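Local coordinates for protein thermoresistant glucokinase (PDB 4EUN) that probably transfers a phosphate from ATP to gluconate or a related sugar as a P-loop carbohydrate kinase, at residues M35-S40 with S153-Q158; T43-G48 with L129-P134; H47-E52 with Q182-A187; R88-W93 with I106-L111; A135-G140 with D175-P180. All coordinates share one frame; numbering follows the deposited sequence. Where two conformers were deposited one is given.

Interaction 1: residues M35-S40 with S153-Q158; sequences MGVSGS and SLLQSQ. With SO4 (sulfate ion), chain B.
At what is probably the phosphate-binding P-loop (Walker A) of this kinase, Val37 lays its two methyl groups against the helix 155-161, one on Leu155 and the other on Gln158. Val37 CG2 meets Leu155 CD1 at 3.6 Å, the two side chains crossing at about a right angle. The other branch, Val37 CG1, lies 3.7 Å from Gln158 CB, and here the side chains slide past each other in opposite directions. A chi1 of -54° on Val37 sets CG1 beside the backbone N and CG2 between N and the carbonyl carbon, so that each methyl serves a different partner. The bend of Gln158 at chi2 (-88°) turns its amide back, so that Gln158 OE1 passes 4.0 Å from Val37 CA and accepts a hydrogen bond from Ala110 N.

The loop follows strand 31-35 and precedes helix 42-53, the strand-loop-helix layout of a Walker A motif. Val37 to Ser40 form a type II turn whose Val37 O is held twice, by Ser40 OG at 2.6 Å in the carbonyl plane and by Ser40 N at 3.3 Å. The turn presents Gly39 N to a sulfate, probably from the crystallisation liquor, with a nearly straight bond of 3.1 Å to its O2 (166°). Lys42 NZ, Gly41 N and Thr43 N also bond to the anion. Ile138 of helix 135-142 touches both Val37 and Leu155.

Interaction 2: residues T43-G48 with L129-P134; sequences TTIAHG and LHLDGP. With SO4 (sulfate ion), chain B.
Ile45 and Leu131 make the close part of this contact, in which the helix that follows the probable P-loop packs on a strand of the central sheet. Ile45 CG1 lies 3.9 Å from Leu131 CD2 and 4.1 Å from Leu131 CD1, in the fork of the leucine's two methyls, and the side chains cross obliquely. With chi1 at -55°, Ile45 sends CG1 to Leu131 and CG2 lies on the Leu129 side, where the fit is looser: Ile45 CG2 and Leu129 CD1 stand 4.5 Å apart. All three residues are buried.

At the N-terminal end of the helix Thr43 N donates to sulfate O3 at 3.2 Å (158°); on its partly exposed side Thr43, Thr44 and His47 pack against His47 and Thr44 of the second subunit. On the far face of the strand His130 NE2 bonds Asp132 OD2 at 2.8 Å, meeting the carboxylate on its anti side, somewhat out of its plane.

Strand 127-132 runs between strands 31-35 and 171-175, with backbone bonds to both. Leu174 of strand 171-175 and Leu183 of helix 180-191 each touch both Ile45 and Leu131, while Leu129 reaches Ala187 and Trp190; helices 42-53 and 180-191 together cover one face of the sheet.

Interaction 3: residues H47-E52 with Q182-A187; sequences HGVADE and QLIERA
Around Gly48 and Ile184 the helical segments 47-52 and 182-187 cross at -52°, their axes approaching to 9.4 Å, and the nearest alpha carbons, those of Val49 and Ile184, are 6.1 Å apart. Such closeness rests on Gly48, which has no side chain and lets the isoleucine come down on bare main chain: Ile184 CD1 lies 3.8 Å from Gly48 CA, and Ile184 CG2 sits 3.9 Å from Gly48 C. The two branches of Ile184 spread along the main chain of Gly48, CD1 on CA and CG2 on C. The chi1 of -71° places CG1 beside the backbone N of Ile184, and CG1 carries CD1 to the glycine, while CG2, anti to that N, comes down over Gly48 C.

Val49 takes up the contact on the next residue. Its CG2, beside the backbone N because chi1 is 171°, touches Ala187 CB at 4.0 Å and lies 4.5 Å from Ile184 CG2. The side-chain contacts here are all aliphatic. Ile184 is only partly covered, whereas Val49 and Ala187 are buried, and Leu188 and Leu191 farther along helix 180-191 also lean on Val49. Towards the outer side, Glu52 OE1 accepts a bond from Glu146 N of the second subunit. Helices 42-53 and 180-191 pack side by side on the same face of a parallel sheet with strand order 2-3-1-4-5, the three-layer alpha-beta-alpha architecture shared by P-loop kinases such as the nucleotide and shikimate kinases.

Interaction 4: residues R88-W93 with I106-L111; sequences RSLAEW and ITCSAL
Two torsions bring Trp93 and Ile106 together. In Trp93 the ring is swung opposite the backbone N (chi1 -179°), which brings its six-membered ring up to Ile106. Ile106 holds CG1 in the crowded position between N and the carbonyl carbon (chi1 66°), and in this rotamer CG2 is the branch that faces the indole. The meeting is Ile106 CG2 on Trp93 CZ3 at 3.7 Å, an oblique approach in which the side chains slide past each other in opposite directions.

Ile106 CG1 meanwhile leads CD1 to the other helix residue, and Leu90 CD2 lies 4.3 Å from Ile106 CD1. The second methyl of the leucine, Leu90 CD1, stands 4.3 Å from Cys108 SG. Leu90 thus divides its two ends between successive inward-facing residues of the strand, at a looser spacing than the tryptophan contact. The indole nitrogen is employed at the subunit interface, where Trp93 NE1 donates to Ala62 O of the second subunit.

Helical segment 88-93 runs nearly antiparallel to strand segment 106-108, at 167°, their axes 11.8 Å apart. The strand, 104-108 in full, lies between strands 56-59 and 31-35; Ala58 of the former touches both Trp93 and Ile106, and the rings of Phe63 and Trp93 meet edge to face.

Interaction 5: residues A135-G140 with D175-P180; sequences AEVIKG and DLRQPP
The guanidinium of Arg177, whose chain touches Val137 through CG and CD, meets the carboxylate of Asp175 at its edge and in its plane. The grip is side-on, one nitrogen to each oxygen. Arg177 NE bonds Asp175 OD1 at 3.0 Å, almost straight (175°) and through the syn lone pair; Arg177 NH2 completes the salt bridge to Asp175 OD2 at 2.7 Å, tilted 21° from the guanidinium plane. The same OD1 also accepts from Arg177 N at 3.0 Å, approached on the anti side, which makes an Asx turn inside the type I beta turn from Asp175 to Gln178. Backbone and side chain of the arginine are thus tied to one carboxylate, and the chain, bent at chi3 (-71°), is kept folded over the turn.

This turn links strand 171-175 to helix 180-191 and packs against helix 135-142, the helix that follows the neighbouring strand 127-132. The aliphatic part of Arg177 crosses Val137 at about a right angle, with Val137 CG2 4.1 Å from Arg177 CG, at the exposed margin, where Arg177 lies. Deeper in, buried Leu176 packs against two successive residues of the helix and slides past Val137 in the opposite direction. Leu131 of strand 127-132 and Ser40 of the probable P-loop also touch this leucine. Its two methyls part company: Leu176 CD1 goes to Val137 CG1 at 3.6 Å, and Leu176 CD2 to Ile138 CG1 at 3.9 Å.

In the fold
From the N terminus, the probable P-loop at 35-40 opens the first long loop, which interaction 1 closes at helix 155-161. Interaction 2 starts a few residues on, at the head of helix 42-53, and closes within that loop on strand 127-132. Interaction 3 begins from the same helix, sharing His47 and Gly48, but closes at helix 180-191 and so crosses interaction 1. Interaction 4, the shortest loop, is nested inside the first three. Interaction 5 follows interactions 2 and 4 in series, lies within the loop of interaction 3 and crosses interaction 1. Interactions 2 and 4 fasten helices to the sheet, 3 pairs two helices, and 1 and 5 join loops to helices 155-161 and 135-142.

Interaction 1: residues M35-S40 with S153-Q158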
# COMPACT_ATOMS: atom_id res chain seq x y z
N MET A 35 8.09 -5.97 8.51
CA MET A 35 9.38 -5.33 8.38
C MET A 35 10.29 -6.24 7.57
O MET A 35 10.31 -7.44 7.78
CB MET A 35 9.95 -5.07 9.78
CG MET A 35 11.44 -4.97 9.86
SD MET A 35 12.01 -4.67 11.54
CE MET A 35 11.67 -6.22 12.37
N GLY A 36 11.02 -5.68 6.61
CA GLY A 36 11.98 -6.45 5.84
C GLY A 36 12.54 -5.57 4.75
O GLY A 36 11.97 -4.54 4.44
N VAL A 37 13.66 -5.97 4.17
CA VAL A 37 14.25 -5.14 3.12
C VAL A 37 13.39 -5.13 1.86
O VAL A 37 12.48 -5.94 1.71
CB VAL A 37 15.69 -5.56 2.79
CG1 VAL A 37 16.54 -5.59 4.05
CG2 VAL A 37 15.71 -6.93 2.10
N SER A 38 13.69 -4.20 0.95
CA SER A 38 13.02 -4.16 -0.35
C SER A 38 13.22 -5.46 -1.11
O SER A 38 14.34 -5.98 -1.19
CB SER A 38 13.56 -3.00 -1.19
OG SER A 38 13.23 -1.76 -0.61
N GLY A 39 12.15 -5.98 -1.69
CA GLY A 39 12.24 -7.17 -2.51
C GLY A 39 12.10 -8.44 -1.70
O GLY A 39 12.32 -9.54 -2.21
N SER A 40 11.73 -8.29 -0.43
CA SER A 40 11.53 -9.43 0.46
C SER A 40 10.12 -10.01 0.34
O SER A 40 9.88 -11.16 0.71
CB SER A 40 11.87 -9.07 1.90
OG SER A 40 11.08 -7.99 2.37
N SER A 153 21.94 -1.66 -4.78
CA SER A 153 23.11 -1.32 -3.98
C SER A 153 22.75 -0.99 -2.54
O SER A 153 23.62 -1.02 -1.66
CB SER A 153 23.88 -0.15 -4.61
OG SER A 153 23.14 1.05 -4.53
N LEU A 154 21.48 -0.67 -2.28
CA LEU A 154 21.06 -0.34 -0.92
C LEU A 154 20.95 -1.57 -0.04
O LEU A 154 20.87 -1.44 1.18
CB LEU A 154 19.72 0.39 -0.92
CG LEU A 154 19.68 1.88 -1.21
CD1 LEU A 154 18.24 2.37 -1.18
CD2 LEU A 154 20.52 2.64 -0.20
N LEU A 155 20.93 -2.76 -0.64
CA LEU A 155 20.67 -3.98 0.12
C LEU A 155 21.66 -4.19 1.26
O LEU A 155 21.26 -4.52 2.37
CB LEU A 155 20.63 -5.23 -0.77
CG LEU A 155 20.41 -6.55 -0.02
CD1 LEU A 155 19.04 -6.60 0.65
CD2 LEU A 155 20.57 -7.74 -0.95
N GLN A 156 22.95 -4.00 1.00
CA GLN A 156 23.96 -4.20 2.03
C GLN A 156 23.69 -3.35 3.27
O GLN A 156 23.69 -3.86 4.40
CB GLN A 156 25.36 -3.88 1.49
CG GLN A 156 26.45 -3.95 2.54
CD GLN A 156 27.82 -3.58 1.99
OE1 GLN A 156 28.01 -2.48 1.45
NE2 GLN A 156 28.79 -4.48 2.12
N SER A 157 23.44 -2.06 3.05
CA SER A 157 23.17 -1.14 4.15
C SER A 157 21.86 -1.46 4.88
O SER A 157 21.76 -1.29 6.09
CB SER A 157 23.15 0.32 3.67
OG SER A 157 22.07 0.58 2.81
N GLN A 158 20.87 -1.92 4.13
CA GLN A 158 19.60 -2.30 4.73
C GLN A 158 19.75 -3.51 5.63
O GLN A 158 19.18 -3.56 6.72
CB GLN A 158 18.54 -2.54 3.64
CG GLN A 158 17.96 -1.27 3.06
CD GLN A 158 16.77 -0.79 3.87
OE1 GLN A 158 15.76 -1.48 3.95
NE2 GLN A 158 16.91 0.36 4.52
S SO4 B . 8.64 -5.70 -0.99
O1 SO4 B . 9.29 -5.78 0.31
O2 SO4 B . 9.33 -4.71 -1.79
O3 SO4 B . 7.25 -5.31 -0.80
O4 SO4 B . 8.68 -6.98 -1.67

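Interaction 2: residues T43-G48 with L129-P134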
# COMPACT_ATOMS: atom_id res chain seq x y z
N THR A 43 4.82 -6.57 0.82
CA THR A 43 3.51 -6.15 0.36
C THR A 43 2.57 -7.34 0.21
O THR A 43 1.42 -7.28 0.65
CB THR A 43 3.61 -5.36 -0.96
OG1 THR A 43 4.39 -4.18 -0.74
CG2 THR A 43 2.22 -4.95 -1.44
N THR A 44 3.06 -8.42 -0.38
CA THR A 44 2.27 -9.64 -0.53
C THR A 44 1.79 -10.20 0.82
O THR A 44 0.62 -10.56 0.97
CB THR A 44 3.05 -10.72 -1.32
OG1 THR A 44 3.27 -10.26 -2.66
CG2 THR A 44 2.26 -12.01 -1.38
N ILE A 45 2.69 -10.27 1.79
CA ILE A 45 2.34 -10.75 3.13
C ILE A 45 1.34 -9.82 3.82
O ILE A 45 0.32 -10.28 4.34
CB ILE A 45 3.60 -10.92 4.02
CG1 ILE A 45 4.63 -11.84 3.35
CG2 ILE A 45 3.21 -11.45 5.39
CD1 ILE A 45 4.08 -13.21 2.99
N ALA A 46 1.62 -8.52 3.81
CA ALA A 46 0.73 -7.55 4.46
C ALA A 46 -0.66 -7.56 3.84
O ALA A 46 -1.67 -7.48 4.56
CB ALA A 46 1.33 -6.15 4.40
N HIS A 47 -0.70 -7.63 2.52
CA HIS A 47 -1.95 -7.65 1.77
C HIS A 47 -2.73 -8.93 2.09
O HIS A 47 -3.94 -8.89 2.30
CB HIS A 47 -1.67 -7.56 0.27
CG HIS A 47 -2.89 -7.47 -0.58
ND1 HIS A 47 -2.91 -7.87 -1.90
CD2 HIS A 47 -4.14 -7.01 -0.31
CE1 HIS A 47 -4.12 -7.66 -2.40
NE2 HIS A 47 -4.88 -7.14 -1.46
N GLY A 48 -2.03 -10.06 2.15
CA GLY A 48 -2.67 -11.32 2.48
C GLY A 48 -3.25 -11.33 3.88
O GLY A 48 -4.34 -11.88 4.11
N LEU A 129 5.98 -8.52 12.08
CA LEU A 129 6.28 -9.69 11.26
C LEU A 129 7.58 -9.37 10.53
O LEU A 129 7.63 -8.48 9.69
CB LEU A 129 5.15 -9.96 10.26
CG LEU A 129 3.75 -10.13 10.84
CD1 LEU A 129 2.74 -10.25 9.70
CD2 LEU A 129 3.67 -11.35 11.74
N HIS A 130 8.63 -10.09 10.88
CA HIS A 130 9.95 -9.82 10.31
C HIS A 130 10.21 -10.78 9.14
O HIS A 130 10.50 -11.96 9.35
CB HIS A 130 11.01 -9.98 11.40
CG HIS A 130 12.42 -9.87 10.92
ND1 HIS A 130 13.49 -10.26 11.69
CD2 HIS A 130 12.94 -9.40 9.75
CE1 HIS A 130 14.61 -10.05 11.02
NE2 HIS A 130 14.31 -9.54 9.84
N LEU A 131 10.08 -10.26 7.92
CA LEU A 131 10.23 -11.05 6.71
C LEU A 131 11.68 -10.97 6.26
O LEU A 131 12.19 -9.88 5.98
CB LEU A 131 9.30 -10.52 5.62
CG LEU A 131 9.14 -11.29 4.31
CD1 LEU A 131 8.49 -12.64 4.53
CD2 LEU A 131 8.28 -10.46 3.39
N ASP A 132 12.36 -12.10 6.21
CA ASP A 132 13.78 -12.06 5.94
C ASP A 132 14.31 -13.40 5.46
O ASP A 132 13.61 -14.41 5.49
CB ASP A 132 14.51 -11.61 7.20
CG ASP A 132 15.73 -10.79 6.90
OD1 ASP A 132 16.27 -10.89 5.78
OD2 ASP A 132 16.16 -10.03 7.79
N GLY A 133 15.56 -13.39 5.02
CA GLY A 133 16.19 -14.60 4.53
C GLY A 133 17.59 -14.27 4.08
O GLY A 133 18.06 -13.15 4.27
N PRO A 134 18.29 -15.26 3.52
CA PRO A 134 19.66 -15.04 3.07
C PRO A 134 19.74 -13.96 2.00
O PRO A 134 18.90 -13.91 1.11
CB PRO A 134 20.05 -16.40 2.47
CG PRO A 134 19.13 -17.38 3.10
CD PRO A 134 17.83 -16.64 3.26
S SO4 B . 8.64 -5.70 -0.99
O1 SO4 B . 9.29 -5.78 0.31
O2 SO4 B . 9.33 -4.71 -1.79
O3 SO4 B . 7.25 -5.31 -0.80
O4 SO4 B . 8.68 -6.98 -1.67

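Interaction 3: residues H47-E52 with Q182-A187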
# COMPACT_ATOMS: atom_id res chain seq x y z
N HIS A 47 -0.70 -7.63 2.52
CA HIS A 47 -1.95 -7.65 1.77
C HIS A 47 -2.73 -8.93 2.09
O HIS A 47 -3.94 -8.89 2.30
CB HIS A 47 -1.67 -7.56 0.27
CG HIS A 47 -2.89 -7.47 -0.58
ND1 HIS A 47 -2.91 -7.87 -1.90
CD2 HIS A 47 -4.14 -7.01 -0.31
CE1 HIS A 47 -4.12 -7.66 -2.40
NE2 HIS A 47 -4.88 -7.14 -1.46
N GLY A 48 -2.03 -10.06 2.15
CA GLY A 48 -2.67 -11.32 2.48
C GLY A 48 -3.25 -11.33 3.88
O GLY A 48 -4.34 -11.88 4.11
N VAL A 49 -2.52 -10.75 4.84
CA VAL A 49 -3.02 -10.65 6.20
C VAL A 49 -4.22 -9.70 6.28
O VAL A 49 -5.22 -10.00 6.93
CB VAL A 49 -1.90 -10.20 7.18
CG1 VAL A 49 -2.48 -9.88 8.55
CG2 VAL A 49 -0.84 -11.28 7.31
N ALA A 50 -4.12 -8.56 5.59
CA ALA A 50 -5.19 -7.56 5.60
C ALA A 50 -6.49 -8.14 5.07
O ALA A 50 -7.57 -7.88 5.63
CB ALA A 50 -4.77 -6.35 4.77
N ASP A 51 -6.40 -8.92 4.00
CA ASP A 51 -7.59 -9.44 3.32
C ASP A 51 -8.40 -10.42 4.15
O ASP A 51 -9.59 -10.62 3.90
CB ASP A 51 -7.21 -10.06 1.97
CG ASP A 51 -7.56 -9.17 0.79
OD1 ASP A 51 -7.38 -7.94 0.90
OD2 ASP A 51 -8.03 -9.70 -0.24
N GLU A 52 -7.77 -11.00 5.17
CA GLU A 52 -8.44 -11.99 6.01
C GLU A 52 -8.84 -11.46 7.38
O GLU A 52 -9.53 -12.13 8.13
CB GLU A 52 -7.57 -13.25 6.15
CG GLU A 52 -7.40 -14.04 4.86
CD GLU A 52 -8.72 -14.46 4.23
OE1 GLU A 52 -9.73 -14.62 4.95
OE2 GLU A 52 -8.75 -14.63 2.99
N GLN A 182 1.96 -19.93 2.85
CA GLN A 182 2.37 -20.51 4.12
C GLN A 182 2.71 -19.44 5.15
O GLN A 182 2.32 -19.54 6.31
CB GLN A 182 3.58 -21.42 3.93
CG GLN A 182 3.25 -22.84 3.49
CD GLN A 182 4.16 -23.86 4.14
OE1 GLN A 182 5.15 -23.51 4.80
NE2 GLN A 182 3.83 -25.14 3.98
N LEU A 183 3.44 -18.42 4.71
CA LEU A 183 3.85 -17.34 5.60
C LEU A 183 2.64 -16.56 6.12
O LEU A 183 2.58 -16.20 7.30
CB LEU A 183 4.85 -16.42 4.90
CG LEU A 183 6.18 -17.06 4.52
CD1 LEU A 183 7.10 -16.05 3.83
CD2 LEU A 183 6.87 -17.65 5.74
N ILE A 184 1.68 -16.30 5.24
CA ILE A 184 0.45 -15.60 5.62
C ILE A 184 -0.36 -16.39 6.65
O ILE A 184 -0.84 -15.83 7.64
CB ILE A 184 -0.41 -15.29 4.38
CG1 ILE A 184 0.25 -14.21 3.53
CG2 ILE A 184 -1.81 -14.84 4.80
CD1 ILE A 184 -0.21 -14.17 2.09
N GLU A 185 -0.48 -17.70 6.43
CA GLU A 185 -1.16 -18.57 7.38
C GLU A 185 -0.43 -18.58 8.71
O GLU A 185 -1.05 -18.54 9.77
CB GLU A 185 -1.26 -19.99 6.83
CG GLU A 185 -2.62 -20.35 6.25
CD GLU A 185 -3.66 -20.64 7.32
OE1 GLU A 185 -3.77 -21.82 7.73
OE2 GLU A 185 -4.36 -19.70 7.75
N ARG A 186 0.90 -18.62 8.65
CA ARG A 186 1.74 -18.60 9.84
C ARG A 186 1.54 -17.30 10.62
O ARG A 186 1.35 -17.32 11.84
CB ARG A 186 3.21 -18.76 9.43
CG ARG A 186 4.20 -18.73 10.58
CD ARG A 186 5.60 -19.12 10.09
NE ARG A 186 6.65 -18.49 10.89
CZ ARG A 186 7.04 -18.93 12.08
NH1 ARG A 186 6.47 -20.00 12.62
NH2 ARG A 186 8.01 -18.30 12.74
N ALA A 187 1.56 -16.18 9.90
CA ALA A 187 1.31 -14.86 10.49
C ALA A 187 -0.07 -14.77 11.13
O ALA A 187 -0.20 -14.27 12.25
CB ALA A 187 1.46 -13.77 9.43

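Interaction 4: residues R88-W93 with I106-L111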
# COMPACT_ATOMS: atom_id res chain seq x y z
N ARG A 88 8.02 8.93 13.55
CA ARG A 88 7.02 9.59 14.38
C ARG A 88 5.70 9.77 13.64
O ARG A 88 4.64 9.68 14.24
CB ARG A 88 7.51 10.94 14.92
CG ARG A 88 8.46 10.83 16.11
CD ARG A 88 8.78 12.20 16.67
NE ARG A 88 9.48 13.03 15.69
CZ ARG A 88 10.78 13.28 15.72
NH1 ARG A 88 11.33 14.04 14.78
NH2 ARG A 88 11.53 12.78 16.70
N SER A 89 5.76 10.02 12.34
CA SER A 89 4.51 10.19 11.59
C SER A 89 3.78 8.86 11.47
O SER A 89 2.54 8.82 11.51
CB SER A 89 4.77 10.80 10.21
OG SER A 89 5.35 9.85 9.34
N LEU A 90 4.53 7.77 11.36
CA LEU A 90 3.93 6.43 11.33
C LEU A 90 3.28 6.12 12.67
O LEU A 90 2.17 5.56 12.72
CB LEU A 90 4.99 5.37 11.00
CG LEU A 90 5.59 5.45 9.60
CD1 LEU A 90 6.76 4.49 9.50
CD2 LEU A 90 4.53 5.07 8.57
N ALA A 91 3.96 6.46 13.76
CA ALA A 91 3.43 6.23 15.10
C ALA A 91 2.15 7.04 15.29
O ALA A 91 1.15 6.54 15.82
CB ALA A 91 4.46 6.59 16.16
N GLU A 92 2.19 8.31 14.87
CA GLU A 92 1.03 9.18 15.01
C GLU A 92 -0.14 8.69 14.17
O GLU A 92 -1.28 8.73 14.63
CB GLU A 92 1.40 10.62 14.64
CG GLU A 92 2.33 11.28 15.66
CD GLU A 92 2.93 12.58 15.16
OE1 GLU A 92 2.50 13.07 14.09
OE2 GLU A 92 3.83 13.11 15.84
N TRP A 93 0.14 8.22 12.96
CA TRP A 93 -0.92 7.71 12.08
C TRP A 93 -1.59 6.50 12.71
O TRP A 93 -2.82 6.42 12.76
CB TRP A 93 -0.34 7.37 10.71
CG TRP A 93 -1.32 6.86 9.69
CD1 TRP A 93 -2.05 7.60 8.80
CD2 TRP A 93 -1.63 5.48 9.41
NE1 TRP A 93 -2.81 6.77 8.00
CE2 TRP A 93 -2.57 5.47 8.36
CE3 TRP A 93 -1.20 4.27 9.96
CZ2 TRP A 93 -3.10 4.28 7.84
CZ3 TRP A 93 -1.72 3.09 9.45
CH2 TRP A 93 -2.67 3.10 8.39
N ILE A 106 1.04 -2.17 8.32
CA ILE A 106 1.88 -1.38 7.43
C ILE A 106 3.13 -2.15 7.06
O ILE A 106 3.62 -2.95 7.85
CB ILE A 106 2.27 -0.02 8.05
CG1 ILE A 106 3.18 -0.19 9.26
CG2 ILE A 106 1.02 0.79 8.44
CD1 ILE A 106 3.61 1.13 9.88
N THR A 107 3.65 -1.90 5.86
CA THR A 107 4.94 -2.46 5.48
C THR A 107 6.02 -1.43 5.73
O THR A 107 5.86 -0.27 5.36
CB THR A 107 4.95 -2.81 4.00
OG1 THR A 107 4.47 -1.70 3.24
CG2 THR A 107 4.04 -4.00 3.73
N CYS A 108 7.12 -1.86 6.36
CA CYS A 108 8.29 -1.00 6.57
C CYS A 108 9.54 -1.67 6.03
O CYS A 108 9.66 -2.89 6.07
CB CYS A 108 8.53 -0.76 8.06
SG CYS A 108 7.32 0.27 8.87
N SER A 109 10.50 -0.87 5.57
CA SER A 109 11.84 -1.38 5.27
C SER A 109 12.57 -1.71 6.57
O SER A 109 11.95 -1.88 7.61
CB SER A 109 12.62 -0.35 4.45
OG SER A 109 12.50 0.93 5.02
N ALA A 110 13.90 -1.82 6.51
CA ALA A 110 14.68 -2.27 7.67
C ALA A 110 14.53 -1.33 8.86
O ALA A 110 14.59 -0.11 8.71
CB ALA A 110 16.13 -2.41 7.31
N LEU A 111 14.34 -1.90 10.05
CA LEU A 111 14.26 -1.08 11.24
C LEU A 111 15.24 -1.54 12.31
O LEU A 111 15.43 -2.75 12.54
CB LEU A 111 12.87 -1.18 11.83
CG LEU A 111 11.70 -0.81 10.92
CD1 LEU A 111 10.41 -1.18 11.62
CD2 LEU A 111 11.75 0.67 10.61

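Interaction 5: residues A135-G140 with D175-P180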
# COMPACT_ATOMS: atom_id res chain seq x y z
N ALA A 135 20.76 -13.11 2.09
CA ALA A 135 20.97 -12.06 1.10
C ALA A 135 20.93 -12.56 -0.35
O ALA A 135 20.40 -11.89 -1.23
CB ALA A 135 22.27 -11.32 1.37
N GLU A 136 21.49 -13.74 -0.59
CA GLU A 136 21.57 -14.27 -1.95
C GLU A 136 20.19 -14.58 -2.53
O GLU A 136 19.97 -14.43 -3.74
CB GLU A 136 22.47 -15.52 -2.01
CG GLU A 136 22.69 -16.07 -3.41
CD GLU A 136 23.31 -15.05 -4.36
OE1 GLU A 136 23.06 -15.16 -5.58
OE2 GLU A 136 24.05 -14.16 -3.90
N VAL A 137 19.26 -14.98 -1.67
CA VAL A 137 17.88 -15.25 -2.11
C VAL A 137 17.17 -13.95 -2.42
O VAL A 137 16.42 -13.85 -3.40
CB VAL A 137 17.09 -16.05 -1.06
CG1 VAL A 137 15.63 -16.25 -1.53
CG2 VAL A 137 17.75 -17.39 -0.81
N ILE A 138 17.40 -12.95 -1.57
CA ILE A 138 16.81 -11.63 -1.79
C ILE A 138 17.31 -11.05 -3.11
O ILE A 138 16.51 -10.56 -3.92
CB ILE A 138 17.14 -10.66 -0.63
CG1 ILE A 138 16.52 -11.19 0.67
CG2 ILE A 138 16.60 -9.25 -0.93
CD1 ILE A 138 16.98 -10.49 1.93
N LYS A 139 18.62 -11.12 -3.35
CA LYS A 139 19.20 -10.64 -4.60
C LYS A 139 18.64 -11.36 -5.82
O LYS A 139 18.42 -10.74 -6.87
CB LYS A 139 20.73 -10.76 -4.57
CG LYS A 139 21.40 -9.73 -3.69
CD LYS A 139 22.92 -9.72 -3.82
CE LYS A 139 23.56 -10.79 -2.96
NZ LYS A 139 25.01 -10.51 -2.67
N GLY A 140 18.40 -12.66 -5.69
CA GLY A 140 17.82 -13.44 -6.77
C GLY A 140 16.39 -13.02 -7.07
O GLY A 140 15.97 -13.02 -8.23
N ASP A 175 10.41 -16.66 7.20
CA ASP A 175 11.48 -16.97 6.26
C ASP A 175 10.97 -16.85 4.84
O ASP A 175 10.10 -17.63 4.42
CB ASP A 175 12.01 -18.39 6.53
CG ASP A 175 13.25 -18.73 5.73
OD1 ASP A 175 13.44 -18.19 4.62
OD2 ASP A 175 14.05 -19.56 6.22
N LEU A 176 11.49 -15.88 4.09
CA LEU A 176 10.95 -15.55 2.76
C LEU A 176 11.23 -16.63 1.71
O LEU A 176 10.76 -16.52 0.57
CB LEU A 176 11.47 -14.19 2.28
CG LEU A 176 12.98 -13.92 2.23
CD1 LEU A 176 13.64 -14.56 1.01
CD2 LEU A 176 13.22 -12.42 2.23
N ARG A 177 11.99 -17.65 2.09
CA ARG A 177 12.18 -18.79 1.21
C ARG A 177 10.93 -19.65 1.14
O ARG A 177 10.78 -20.47 0.24
CB ARG A 177 13.38 -19.62 1.66
CG ARG A 177 14.70 -18.93 1.41
CD ARG A 177 15.86 -19.66 2.05
NE ARG A 177 15.83 -19.55 3.50
CZ ARG A 177 16.81 -19.97 4.30
NH1 ARG A 177 17.88 -20.54 3.79
NH2 ARG A 177 16.70 -19.82 5.61
N GLN A 178 10.03 -19.47 2.11
CA GLN A 178 8.79 -20.25 2.16
C GLN A 178 7.74 -19.61 1.28
O GLN A 178 7.78 -18.40 1.03
CB GLN A 178 8.29 -20.42 3.60
CG GLN A 178 9.22 -21.29 4.45
CD GLN A 178 8.85 -21.30 5.93
OE1 GLN A 178 7.78 -20.85 6.32
NE2 GLN A 178 9.74 -21.83 6.76
N PRO A 179 6.79 -20.42 0.78
CA PRO A 179 5.76 -19.79 -0.05
C PRO A 179 4.89 -18.83 0.76
O PRO A 179 4.57 -19.11 1.92
CB PRO A 179 4.94 -20.98 -0.58
CG PRO A 179 5.28 -22.13 0.32
CD PRO A 179 6.66 -21.89 0.85
N PRO A 180 4.53 -17.69 0.15
CA PRO A 180 3.76 -16.61 0.77
C PRO A 180 2.47 -17.10 1.43
O PRO A 180 2.12 -16.62 2.50
CB PRO A 180 3.43 -15.69 -0.40
CG PRO A 180 4.53 -15.93 -1.38
CD PRO A 180 4.85 -17.39 -1.26